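Local coordinates for protein Pre-mRNA-splicing factor SAD1 (PDB 4MSX) that promotes the assembly of newly made U4 snRNA into the U4/U6 snRNP, is required for pre-mRNA splicing and is a catalytically inactive relative of ubiquitin-specific proteases, at residues Lys276-Ser281 and Ser286-Ser291; Gly221-Arg226 and Leu271-Lys276. All coordinates share one frame; numbering follows the deposited sequence.

Overall arrangement
Both contacts lie in the ubiquitin-specific protease domain, within its helical part and away from the zinc site. Their centres are about 9 Å apart. Helix 266-280 is common to both. In interaction 2 it meets helix 222-234, which comes earlier in the chain. In interaction 1 it meets helix 282-292, which follows directly. The contacts come in series along the chain, interaction 2 closing before interaction 1 opens. Lys276 belongs to both, and they also touch where Ser280 CB packs on Ile224 CG1 at 3.6 Å. Helix 266-280 is thus packed by helix 222-234 and by helix 282-292, within the ubiquitin-specific protease domain.

Interaction 1. Residues Lys276-Ser281 and Ser286-Ser291; sequences KICSSS and SILNHS
The carbonyl oxygen of Ile277 takes two backbone N-H groups. Ser280 N binds Ile277 O at 3.0 Å, and the bond from Ser281 N is weak. One residue back, Ser280 OG donates to Lys276 O at 2.6 Å and comes in tilted 22° from the carbonyl plane. These bonds lie toward the C-terminal part of helix 266-280. Ser281 then N-caps the next helix, its OG bound to Leu284 N. The result is two consecutive helices joined by a short turn in the helical part of a USP domain, probably the counterpart of the USP thumb. Their local axes make an angle of 131°. The contact between them is apolar. Leu288 CD1 meets Ile277 CG2 at 3.6 Å, and the two side chains cross at about a right angle. The CG2 branch of Ile277 stands anti to the backbone N, and this is the branch that touches. Leu288 CD1 also reaches Cys278 SG, at 4.1 Å. Asn289 ND2 lies 3.9 Å from Cys278 SG, a packing contact. Asn289 ND2 bonds back to Lys285 O in its own helix, and OD1 accepts from Lys293 NZ just past the helix. Trp321 packs on Cys278, Leu288 and Asn289.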
# COMPACT_ATOMS: atom_id res chain seq x y z
N LYS A 276 -3.44 -2.19 13.50
CA LYS A 276 -2.21 -2.89 13.87
C LYS A 276 -1.06 -1.83 14.00
O LYS A 276 -0.15 -1.95 14.83
CB LYS A 276 -1.86 -3.95 12.85
CG LYS A 276 -0.56 -4.72 13.13
CD LYS A 276 -0.80 -5.63 14.33
CE LYS A 276 0.47 -6.31 14.72
NZ LYS A 276 0.24 -7.39 15.69
N ILE A 277 -1.09 -0.85 13.13
CA ILE A 277 -0.08 0.24 13.17
C ILE A 277 -0.22 0.97 14.50
O ILE A 277 0.79 1.19 15.21
CB ILE A 277 -0.24 1.25 12.02
CG1 ILE A 277 0.16 0.58 10.71
CG2 ILE A 277 0.66 2.54 12.29
CD1 ILE A 277 -0.29 1.36 9.48
N CYS A 278 -1.45 1.29 14.87
CA CYS A 278 -1.72 2.03 16.10
C CYS A 278 -1.31 1.28 17.38
O CYS A 278 -0.89 1.90 18.36
CB CYS A 278 -3.19 2.41 16.20
SG CYS A 278 -3.65 3.76 15.05
N SER A 279 -1.45 -0.05 17.37
CA SER A 279 -1.12 -0.82 18.55
C SER A 279 0.37 -1.12 18.57
O SER A 279 0.93 -1.60 19.58
CB SER A 279 -1.96 -2.12 18.53
OG SER A 279 -1.40 -3.00 17.57
N SER A 280 1.06 -0.84 17.47
CA SER A 280 2.48 -1.15 17.36
C SER A 280 3.45 0.06 17.47
O SER A 280 4.62 -0.13 17.72
CB SER A 280 2.77 -1.82 16.02
OG SER A 280 1.99 -3.01 15.93
N SER A 281 2.96 1.27 17.21
CA SER A 281 3.83 2.46 17.10
C SER A 281 3.12 3.65 17.68
O SER A 281 2.09 4.08 17.14
CB SER A 281 4.19 2.76 15.64
OG SER A 281 4.82 4.09 15.52
N SER A 286 -0.19 8.42 16.71
CA SER A 286 -0.55 9.83 16.84
C SER A 286 -0.74 10.47 15.46
O SER A 286 -1.61 11.30 15.29
CB SER A 286 0.55 10.57 17.67
OG SER A 286 1.75 10.64 16.91
N ILE A 287 0.05 10.10 14.45
CA ILE A 287 -0.14 10.72 13.12
C ILE A 287 -1.47 10.25 12.46
O ILE A 287 -2.22 11.05 11.89
CB ILE A 287 1.01 10.34 12.19
CG1 ILE A 287 2.33 11.00 12.69
CG2 ILE A 287 0.69 10.80 10.74
CD1 ILE A 287 3.61 10.37 12.09
N LEU A 288 -1.75 8.94 12.52
CA LEU A 288 -3.03 8.45 11.95
C LEU A 288 -4.21 9.01 12.70
O LEU A 288 -5.18 9.47 12.09
CB LEU A 288 -3.10 6.90 12.02
CG LEU A 288 -2.09 6.18 11.12
CD1 LEU A 288 -2.18 4.64 11.37
CD2 LEU A 288 -2.45 6.47 9.68
N ASN A 289 -4.17 9.00 14.02
CA ASN A 289 -5.26 9.65 14.76
C ASN A 289 -5.47 11.11 14.37
O ASN A 289 -6.60 11.55 14.18
CB ASN A 289 -5.11 9.45 16.28
CG ASN A 289 -5.63 8.08 16.72
OD1 ASN A 289 -6.80 7.93 16.99
ND2 ASN A 289 -4.76 7.09 16.74
N HIS A 290 -4.40 11.87 14.18
CA HIS A 290 -4.61 13.25 13.85
C HIS A 290 -5.06 13.42 12.41
O HIS A 290 -5.93 14.24 12.09
CB HIS A 290 -3.31 14.08 14.03
CG HIS A 290 -3.46 15.47 13.50
ND1 HIS A 290 -4.21 16.43 14.15
CD2 HIS A 290 -3.04 16.03 12.35
CE1 HIS A 290 -4.22 17.53 13.43
NE2 HIS A 290 -3.51 17.32 12.33
N SER A 291 -4.46 12.65 11.50
CA SER A 291 -4.68 12.95 10.10
C SER A 291 -5.89 12.24 9.45
O SER A 291 -6.41 12.72 8.44
CB SER A 291 -3.44 12.58 9.29
OG SER A 291 -2.34 13.38 9.70

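Interaction 2. Residues Gly221-Arg226 and Leu271-Lys276; sequences GEFIKR and LWLFNK
Phe223 lays one face of its ring on the aliphatic chain of Lys276. Lys276 CG sits almost over the centre, 3.5 Å from the ring centroid of Phe223 and 14° off the normal. This is a CH-pi contact. The nearest ring atoms to Lys276 CG are Phe223 CE2 and CZ, each at 3.5 Å. The Phe223 ring stands anti to its own backbone N (chi1 165°), which carries it out toward helix 266-280. The lysine chain leaves its helix extended and bends at its second torsion. The ring and the lysine chain run alongside each other, pointing opposite ways. The lysine ammonium lies too far from the ring for more than a weak cation-pi attraction; its NZ is paired with Glu257.

Leu273 touches a different part of the ring. Its CD1 lies at the ring edge, in plane, 3.6 Å from Phe223 CZ. The same methyl is 3.8 Å from Phe223 CE1. Trp272 adds a looser oblique contact, with CZ3 4.3 Å from Phe223 CE1. Lys276 CB also covers one face of the indole near its rim, so the lysine chain packs against both aromatic rings. Leu253 of helix 247-256 touches both Phe223 and Trp272. An alanine in place of Phe223 would probably open a gap beside Leu273 CD1 and leave the methylenes of Lys276 without the ring they lie on.

The salt bridge of Arg226 with Glu222 lies within helix 222-234 and takes no part in the packing on 271-276.

The two short helical segments cross at -116° with their axes 12.0 Å apart. Large side chains bridge this wide spacing. It is aromatic and aliphatic helix-helix packing within the helical part of a USP-type domain.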
# COMPACT_ATOMS: atom_id res chain seq x y z
N GLY A 221 9.54 -2.99 16.68
CA GLY A 221 9.06 -4.36 16.41
C GLY A 221 9.06 -4.76 14.92
O GLY A 221 9.10 -3.89 14.05
N GLU A 222 8.99 -6.06 14.64
CA GLU A 222 9.11 -6.59 13.28
C GLU A 222 7.98 -6.12 12.27
O GLU A 222 8.26 -5.80 11.11
CB GLU A 222 9.09 -8.09 13.32
CG GLU A 222 9.25 -8.68 11.94
CD GLU A 222 9.83 -10.09 11.93
OE1 GLU A 222 10.02 -10.69 13.02
OE2 GLU A 222 10.10 -10.60 10.80
N PHE A 223 6.74 -6.09 12.72
CA PHE A 223 5.63 -5.63 11.84
C PHE A 223 5.94 -4.20 11.30
O PHE A 223 5.89 -3.95 10.07
CB PHE A 223 4.32 -5.61 12.59
CG PHE A 223 3.26 -4.81 11.87
CD1 PHE A 223 2.68 -5.33 10.71
CD2 PHE A 223 2.90 -3.55 12.32
CE1 PHE A 223 1.68 -4.57 10.00
CE2 PHE A 223 1.91 -2.79 11.64
CZ PHE A 223 1.30 -3.31 10.46
N ILE A 224 6.25 -3.26 12.21
CA ILE A 224 6.44 -1.85 11.81
C ILE A 224 7.69 -1.73 10.95
O ILE A 224 7.68 -1.05 9.94
CB ILE A 224 6.53 -0.84 13.01
CG1 ILE A 224 5.17 -0.60 13.64
CG2 ILE A 224 6.98 0.55 12.53
CD1 ILE A 224 4.18 0.28 12.70
N LYS A 225 8.76 -2.46 11.31
CA LYS A 225 9.94 -2.42 10.45
C LYS A 225 9.60 -2.94 9.04
O LYS A 225 9.96 -2.33 8.03
CB LYS A 225 11.08 -3.26 11.04
CG LYS A 225 12.34 -3.17 10.21
CD LYS A 225 13.55 -3.74 10.96
CE LYS A 225 14.84 -3.65 10.13
NZ LYS A 225 15.09 -2.27 9.60
N ARG A 226 8.91 -4.08 8.93
CA ARG A 226 8.66 -4.60 7.60
C ARG A 226 7.75 -3.64 6.81
O ARG A 226 7.94 -3.44 5.62
CB ARG A 226 7.98 -5.97 7.70
CG ARG A 226 8.97 -7.13 8.01
CD ARG A 226 8.06 -8.33 8.25
NE ARG A 226 8.71 -9.61 8.45
CZ ARG A 226 8.79 -10.56 7.51
NH1 ARG A 226 8.36 -10.38 6.24
NH2 ARG A 226 9.35 -11.69 7.84
N LEU A 271 -8.65 -1.41 7.63
CA LEU A 271 -9.02 -1.23 9.04
C LEU A 271 -8.08 -2.09 9.89
O LEU A 271 -7.61 -1.67 10.96
CB LEU A 271 -10.45 -1.73 9.32
CG LEU A 271 -11.54 -0.82 8.67
CD1 LEU A 271 -12.95 -1.33 8.87
CD2 LEU A 271 -11.46 0.60 9.23
N TRP A 272 -7.86 -3.33 9.47
CA TRP A 272 -6.92 -4.18 10.23
C TRP A 272 -5.52 -3.50 10.32
O TRP A 272 -4.85 -3.50 11.39
CB TRP A 272 -6.77 -5.57 9.53
CG TRP A 272 -5.98 -6.56 10.34
CD1 TRP A 272 -6.48 -7.53 11.21
CD2 TRP A 272 -4.55 -6.75 10.30
NE1 TRP A 272 -5.42 -8.29 11.73
CE2 TRP A 272 -4.24 -7.83 11.19
CE3 TRP A 272 -3.51 -6.11 9.62
CZ2 TRP A 272 -2.93 -8.24 11.43
CZ3 TRP A 272 -2.17 -6.55 9.86
CH2 TRP A 272 -1.93 -7.61 10.75
N LEU A 273 -5.05 -3.02 9.19
CA LEU A 273 -3.68 -2.49 9.10
C LEU A 273 -3.59 -1.17 9.93
O LEU A 273 -2.62 -0.96 10.68
CB LEU A 273 -3.31 -2.19 7.64
CG LEU A 273 -1.81 -1.98 7.46
CD1 LEU A 273 -1.02 -3.31 7.68
CD2 LEU A 273 -1.53 -1.40 6.08
N PHE A 274 -4.59 -0.29 9.82
CA PHE A 274 -4.57 0.92 10.70
C PHE A 274 -4.56 0.56 12.18
O PHE A 274 -3.83 1.16 12.98
CB PHE A 274 -5.79 1.81 10.48
CG PHE A 274 -5.65 2.76 9.33
CD1 PHE A 274 -4.73 2.53 8.32
CD2 PHE A 274 -6.41 3.90 9.27
CE1 PHE A 274 -4.59 3.43 7.25
CE2 PHE A 274 -6.29 4.80 8.21
CZ PHE A 274 -5.38 4.56 7.21
N ASN A 275 -5.37 -0.43 12.57
CA ASN A 275 -5.39 -0.81 13.97
C ASN A 275 -4.07 -1.45 14.39
O ASN A 275 -3.61 -1.27 15.53
CB ASN A 275 -6.60 -1.70 14.32
CG ASN A 275 -7.96 -0.92 14.22
OD1 ASN A 275 -8.04 0.29 14.51
ND2 ASN A 275 -9.00 -1.61 13.77
N LYS A 276 -3.44 -2.19 13.50
CA LYS A 276 -2.21 -2.89 13.87
C LYS A 276 -1.06 -1.83 14.00
O LYS A 276 -0.15 -1.95 14.83
CB LYS A 276 -1.86 -3.95 12.85
CG LYS A 276 -0.56 -4.72 13.13
CD LYS A 276 -0.80 -5.63 14.33
CE LYS A 276 0.47 -6.31 14.72
NZ LYS A 276 0.24 -7.39 15.69